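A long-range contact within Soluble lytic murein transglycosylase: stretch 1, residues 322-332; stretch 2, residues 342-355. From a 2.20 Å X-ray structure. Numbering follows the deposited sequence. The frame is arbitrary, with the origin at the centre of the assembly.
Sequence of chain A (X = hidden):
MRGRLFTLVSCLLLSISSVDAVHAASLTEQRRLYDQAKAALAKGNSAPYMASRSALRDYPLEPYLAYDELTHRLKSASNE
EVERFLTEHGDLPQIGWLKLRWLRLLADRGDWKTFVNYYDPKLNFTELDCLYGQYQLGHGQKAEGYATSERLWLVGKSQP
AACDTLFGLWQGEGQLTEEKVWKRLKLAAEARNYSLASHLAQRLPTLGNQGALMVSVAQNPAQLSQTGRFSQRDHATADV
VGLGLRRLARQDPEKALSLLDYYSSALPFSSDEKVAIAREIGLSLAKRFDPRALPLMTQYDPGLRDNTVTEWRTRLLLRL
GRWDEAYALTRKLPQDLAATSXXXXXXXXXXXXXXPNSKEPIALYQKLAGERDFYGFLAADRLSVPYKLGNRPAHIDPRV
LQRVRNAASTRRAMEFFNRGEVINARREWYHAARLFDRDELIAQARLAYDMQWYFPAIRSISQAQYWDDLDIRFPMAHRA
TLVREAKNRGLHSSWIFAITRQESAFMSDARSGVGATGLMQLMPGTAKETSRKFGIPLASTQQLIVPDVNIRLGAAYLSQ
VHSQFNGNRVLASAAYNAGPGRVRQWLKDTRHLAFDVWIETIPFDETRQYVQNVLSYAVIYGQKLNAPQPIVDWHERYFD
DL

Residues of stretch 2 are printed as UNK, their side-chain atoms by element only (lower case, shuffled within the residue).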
# COMPACT_ATOMS: atom_id res chain seq x y z
N ARG A 322 -20.40 21.04 -11.58
CA ARG A 322 -20.18 21.42 -12.98
C ARG A 322 -20.23 20.18 -13.88
O ARG A 322 -19.22 19.70 -14.42
CB ARG A 322 -18.88 22.22 -13.09
CG ARG A 322 -19.08 23.65 -12.46
CD ARG A 322 -17.79 24.42 -12.14
NE ARG A 322 -16.97 24.72 -13.32
CZ ARG A 322 -15.87 25.47 -13.30
NH1 ARG A 322 -15.45 26.04 -12.18
NH2 ARG A 322 -15.18 25.65 -14.42
N TRP A 323 -21.46 19.69 -14.07
CA TRP A 323 -21.66 18.40 -14.72
C TRP A 323 -21.24 18.42 -16.19
O TRP A 323 -20.60 17.47 -16.66
CB TRP A 323 -23.13 18.01 -14.63
CG TRP A 323 -23.78 18.32 -13.34
CD1 TRP A 323 -24.95 19.02 -13.17
CD2 TRP A 323 -23.37 17.88 -12.03
NE1 TRP A 323 -25.27 19.07 -11.84
CE2 TRP A 323 -24.33 18.38 -11.12
CE3 TRP A 323 -22.29 17.12 -11.54
CZ2 TRP A 323 -24.23 18.16 -9.75
CZ3 TRP A 323 -22.19 16.89 -10.15
CH2 TRP A 323 -23.16 17.42 -9.27
N ASP A 324 -21.60 19.48 -16.94
CA ASP A 324 -21.23 19.59 -18.35
C ASP A 324 -19.73 19.40 -18.54
O ASP A 324 -19.28 18.61 -19.37
CB ASP A 324 -21.62 20.98 -18.89
CG ASP A 324 -23.09 21.13 -19.15
OD1 ASP A 324 -23.75 20.16 -19.57
OD2 ASP A 324 -23.59 22.26 -18.95
N GLU A 325 -18.94 20.13 -17.75
CA GLU A 325 -17.50 20.08 -17.87
C GLU A 325 -16.96 18.74 -17.38
O GLU A 325 -16.02 18.18 -17.98
CB GLU A 325 -16.89 21.24 -17.10
CG GLU A 325 -17.30 22.59 -17.67
CD GLU A 325 -17.06 23.73 -16.70
OE1 GLU A 325 -18.01 24.12 -15.97
OE2 GLU A 325 -15.91 24.23 -16.68
N ALA A 326 -17.53 18.20 -16.31
CA ALA A 326 -17.08 16.89 -15.84
C ALA A 326 -17.36 15.83 -16.90
O ALA A 326 -16.50 15.00 -17.20
CB ALA A 326 -17.76 16.53 -14.52
N TYR A 327 -18.54 15.89 -17.52
CA TYR A 327 -18.83 14.94 -18.58
C TYR A 327 -17.85 15.08 -19.75
O TYR A 327 -17.32 14.09 -20.26
CB TYR A 327 -20.27 15.13 -19.05
CG TYR A 327 -20.55 14.35 -20.30
CD1 TYR A 327 -20.78 12.98 -20.24
CD2 TYR A 327 -20.54 14.98 -21.54
CE1 TYR A 327 -21.02 12.25 -21.39
CE2 TYR A 327 -20.78 14.25 -22.71
CZ TYR A 327 -21.02 12.88 -22.62
OH TYR A 327 -21.27 12.14 -23.75
N ALA A 328 -17.60 16.32 -20.20
CA ALA A 328 -16.71 16.52 -21.33
C ALA A 328 -15.32 16.02 -21.00
O ALA A 328 -14.61 15.47 -21.86
CB ALA A 328 -16.65 17.99 -21.73
N LEU A 329 -14.91 16.17 -19.76
CA LEU A 329 -13.61 15.65 -19.40
C LEU A 329 -13.60 14.12 -19.41
O LEU A 329 -12.61 13.51 -19.84
CB LEU A 329 -13.19 16.22 -18.06
CG LEU A 329 -11.77 15.91 -17.60
CD1 LEU A 329 -10.73 16.30 -18.64
CD2 LEU A 329 -11.55 16.70 -16.35
N THR A 330 -14.70 13.45 -18.99
CA THR A 330 -14.64 11.99 -19.02
C THR A 330 -14.50 11.47 -20.45
O THR A 330 -13.95 10.39 -20.65
CB THR A 330 -15.87 11.31 -18.38
OG1 THR A 330 -17.06 11.63 -19.11
CG2 THR A 330 -16.05 11.75 -16.91
N ARG A 331 -14.93 12.25 -21.45
CA ARG A 331 -14.81 11.86 -22.85
C ARG A 331 -13.38 11.93 -23.38
O ARG A 331 -13.09 11.33 -24.42
CB ARG A 331 -15.70 12.75 -23.71
CG ARG A 331 -17.16 12.69 -23.35
CD ARG A 331 -17.87 11.52 -24.01
NE ARG A 331 -17.69 11.52 -25.46
CZ ARG A 331 -18.29 12.36 -26.30
NH1 ARG A 331 -19.11 13.29 -25.84
NH2 ARG A 331 -18.05 12.27 -27.60
N LYS A 332 -12.48 12.63 -22.70
CA LYS A 332 -11.12 12.83 -23.20
C LYS A 332 -10.09 12.02 -22.41
O LYS A 332 -8.89 12.19 -22.64
CB LYS A 332 -10.74 14.31 -23.14
CG LYS A 332 -11.66 15.27 -23.91
CD LYS A 332 -11.30 16.73 -23.58
CE LYS A 332 -12.08 17.73 -24.45
NZ LYS A 332 -13.12 18.51 -23.71
N UNK A 342 -14.81 3.23 -12.37
CA UNK A 342 -14.98 4.56 -11.80
C UNK A 342 -15.38 5.58 -12.87
O UNK A 342 -16.41 6.27 -12.75
c UNK A 342 -11.01 5.53 -8.58
n UNK A 342 -10.04 5.64 -9.49
c UNK A 342 -13.76 6.45 -10.64
n UNK A 342 -12.18 6.11 -8.81
n UNK A 342 -10.82 4.85 -7.47
c UNK A 342 -12.46 6.89 -10.01
c UNK A 342 -13.70 5.00 -11.09
N UNK A 343 -14.57 5.72 -13.91
CA UNK A 343 -14.88 6.80 -14.84
C UNK A 343 -15.93 6.41 -15.87
O UNK A 343 -16.57 7.30 -16.44
c UNK A 343 -12.72 7.87 -14.45
c UNK A 343 -13.06 8.94 -13.57
c UNK A 343 -13.09 10.90 -11.62
c UNK A 343 -11.50 7.39 -14.02
c UNK A 343 -14.16 9.81 -13.49
c UNK A 343 -13.59 7.31 -15.51
c UNK A 343 -12.00 9.09 -12.66
c UNK A 343 -14.16 10.77 -12.51
n UNK A 343 -11.06 8.13 -12.95
c UNK A 343 -12.00 10.08 -11.68
N UNK A 344 -16.16 5.11 -16.08
CA UNK A 344 -17.36 4.72 -16.82
C UNK A 344 -18.60 5.12 -16.02
O UNK A 344 -19.57 5.64 -16.59
n UNK A 344 -15.77 0.52 -17.68
n UNK A 344 -15.28 -1.33 -16.42
c UNK A 344 -16.41 2.80 -18.23
c UNK A 344 -16.57 1.33 -18.60
n UNK A 344 -17.21 -1.28 -17.68
c UNK A 344 -16.10 -0.70 -17.26
c UNK A 344 -17.36 3.22 -17.11
N UNK A 345 -18.56 4.91 -14.71
CA UNK A 345 -19.70 5.35 -13.90
C UNK A 345 -19.87 6.86 -13.97
O UNK A 345 -20.98 7.35 -14.20
c UNK A 345 -19.56 4.91 -12.44
c UNK A 345 -20.43 6.64 -10.80
c UNK A 345 -22.75 6.67 -10.15
o UNK A 345 -23.77 7.24 -9.43
c UNK A 345 -21.98 5.00 -11.68
c UNK A 345 -20.67 5.52 -11.61
c UNK A 345 -21.46 7.21 -10.07
c UNK A 345 -23.02 5.57 -10.96
N UNK A 346 -18.79 7.62 -13.76
CA UNK A 346 -18.97 9.06 -13.67
C UNK A 346 -19.28 9.69 -15.03
O UNK A 346 -19.97 10.71 -15.08
c UNK A 346 -20.77 11.31 -9.74
c UNK A 346 -20.48 10.85 -8.45
n UNK A 346 -17.50 8.83 -9.37
c UNK A 346 -19.41 10.00 -8.21
c UNK A 346 -17.76 9.71 -12.99
c UNK A 346 -17.87 9.54 -11.48
c UNK A 346 -19.97 10.94 -10.83
c UNK A 346 -18.61 9.63 -9.31
c UNK A 346 -18.87 10.10 -10.62
c UNK A 346 -17.08 8.76 -10.68
N UNK A 347 -18.86 9.06 -16.13
CA UNK A 347 -19.31 9.56 -17.43
C UNK A 347 -20.83 9.47 -17.56
O UNK A 347 -21.49 10.45 -17.93
n UNK A 347 -17.17 9.19 -21.23
c UNK A 347 -18.39 8.67 -21.07
c UNK A 347 -19.21 9.19 -19.91
c UNK A 347 -18.63 8.80 -18.56
o UNK A 347 -18.83 7.80 -21.81
N UNK A 348 -21.40 8.30 -17.26
CA UNK A 348 -22.85 8.15 -17.28
C UNK A 348 -23.53 9.09 -16.29
O UNK A 348 -24.52 9.74 -16.63
c UNK A 348 -23.22 6.70 -16.98
N UNK A 349 -22.98 9.20 -15.08
CA UNK A 349 -23.67 9.95 -14.02
C UNK A 349 -23.58 11.46 -14.23
O UNK A 349 -24.56 12.18 -14.01
n UNK A 349 -27.58 11.71 -9.05
n UNK A 349 -27.97 10.45 -10.91
c UNK A 349 -23.13 9.55 -12.64
n UNK A 349 -25.81 10.77 -10.17
c UNK A 349 -27.12 10.97 -10.05
c UNK A 349 -23.70 10.38 -11.45
c UNK A 349 -25.16 9.98 -11.22
N UNK A 350 -22.42 11.95 -14.68
CA UNK A 350 -22.35 13.38 -14.98
C UNK A 350 -23.24 13.75 -16.16
O UNK A 350 -23.85 14.82 -16.16
o UNK A 350 -20.33 13.17 -16.35
c UNK A 350 -20.90 13.82 -15.22
N UNK A 351 -23.35 12.87 -17.16
CA UNK A 351 -24.28 13.12 -18.26
C UNK A 351 -25.72 13.19 -17.75
O UNK A 351 -26.47 14.12 -18.09
c UNK A 351 -24.75 13.62 -21.25
c UNK A 351 -24.75 11.12 -21.68
c UNK A 351 -24.13 12.03 -19.34
c UNK A 351 -24.98 12.23 -20.62
N UNK A 352 -26.11 12.24 -16.91
CA UNK A 352 -27.46 12.25 -16.36
C UNK A 352 -27.73 13.51 -15.55
O UNK A 352 -28.83 14.08 -15.61
c UNK A 352 -27.66 10.98 -15.51
n UNK A 352 -30.31 9.18 -13.81
o UNK A 352 -28.12 9.15 -13.35
c UNK A 352 -29.09 9.67 -13.90
c UNK A 352 -28.93 10.95 -14.72
N UNK A 353 -26.73 14.00 -14.81
CA UNK A 353 -26.92 15.23 -14.05
C UNK A 353 -26.93 16.45 -14.96
O UNK A 353 -27.67 17.41 -14.72
c UNK A 353 -27.19 14.83 -10.88
c UNK A 353 -24.68 14.40 -10.92
c UNK A 353 -25.98 14.44 -11.76
c UNK A 353 -25.84 15.36 -12.98
N UNK A 354 -26.13 16.42 -16.03
CA UNK A 354 -26.12 17.54 -16.97
C UNK A 354 -27.39 17.60 -17.79
O UNK A 354 -27.78 18.69 -18.24
c UNK A 354 -24.92 17.44 -17.91
N UNK A 355 -28.05 16.47 -17.99
CA UNK A 355 -29.21 16.37 -18.87
C UNK A 355 -30.18 15.37 -18.25
O UNK A 355 -30.23 14.20 -18.64
c UNK A 355 -28.81 15.95 -20.28
c UNK A 355 -27.63 16.52 -22.42
o UNK A 355 -28.32 15.70 -23.03
n UNK A 355 -26.50 17.01 -22.90
c UNK A 355 -28.04 17.00 -21.04
O HOH W 1 -23.93 18.07 -21.57
O HOH W 2 -26.38 20.97 -18.47

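Position 342 carries three carbons, a nitrogen, then a carbon bearing two nitrogens, a guanidinium chain; it is out of reach of stretch 1 and is Arg342. Position 343 has one carbon and fused five- and six-membered rings holding eight carbons and one nitrogen, an indole: Trp343. Its CE3 lies 4.4 Å from Thr330 CG2. Position 344 repeats the guanidinium pattern, with CA-to-CB pointing away: Arg344. At 345, one carbon leads to a six-carbon ring bearing one oxygen, out of reach of stretch 1: Tyr345. Position 346 again has one carbon and fused five- and six-membered rings of eight carbons and one nitrogen: Trp346, whose backbone C is 4.3 Å from Thr330 CG2.

Position 347 has three carbons, the third carrying one oxygen and one nitrogen. The oxygen and nitrogen on the third carbon make an amide, and three carbons make it one methylene longer than asparagine: Gln347. NE2 donates to Thr330 OG1 (3.2 Å, 156°), while Thr330 OG1 itself donates to Tyr327 O at 2.7 Å, so the hydroxyl serves both roles.

A single carbon at 348, pointing away, gives Ala348. Position 349 has three carbons, a nitrogen, and a carbon carrying two nitrogens: Arg349, without contact; its NH1 makes a weak bond to the side-chain oxygen of position 352 (2.8 Å, 143°). One carbon and one oxygen at 350 identify Ser350. Its OG donates to Trp346 O (2.8 Å), folding the hydroxyl back on its own helix, and sits 3.2 Å from Tyr327 CA.

Four carbons forked at the second mark 351 as Leu351: CD1 lies 4.0 Å from the centroid of the Tyr327 ring, 10° off its normal. Position 352 has three carbons, the third carrying one oxygen and one nitrogen, with CA-to-CB pointing away: Gln352. Another four-carbon fork at 353 is Leu353, with CD1 3.5 Å from the centroid of the six-membered ring of Trp323, 9° off the normal. The lone carbon at 354 is Ala354; its CB is 3.8 Å from Trp323 CB and 3.4 Å from Asp324 OD1. Position 355, three carbons ending in oxygen and nitrogen, is Gln355, whose NE2 donates to water 1 (NE2 to water O, 3.1 Å); that water donates to Asp324 OD1 (water O to OD1, 2.9 Å).

The helices run roughly antiparallel, at 149° between their N-to-C directions, with axes approaching to 8.2 Å. The backbones come close at two places: Trp323 CA lies 5.1 Å from Ala354 CA, and Thr330 CA 5.5 Å from Gln347 CA. Leu353 CD1 lies over one face of the six-membered ring of Trp323, and Leu351 CD1 over one face of the Tyr327 ring; the Gln347–Thr330 hydrogen bond ties the other end, and 615 Å² is buried in total.

Stretch 2 342-355: RWRYWQARSLQLAQ
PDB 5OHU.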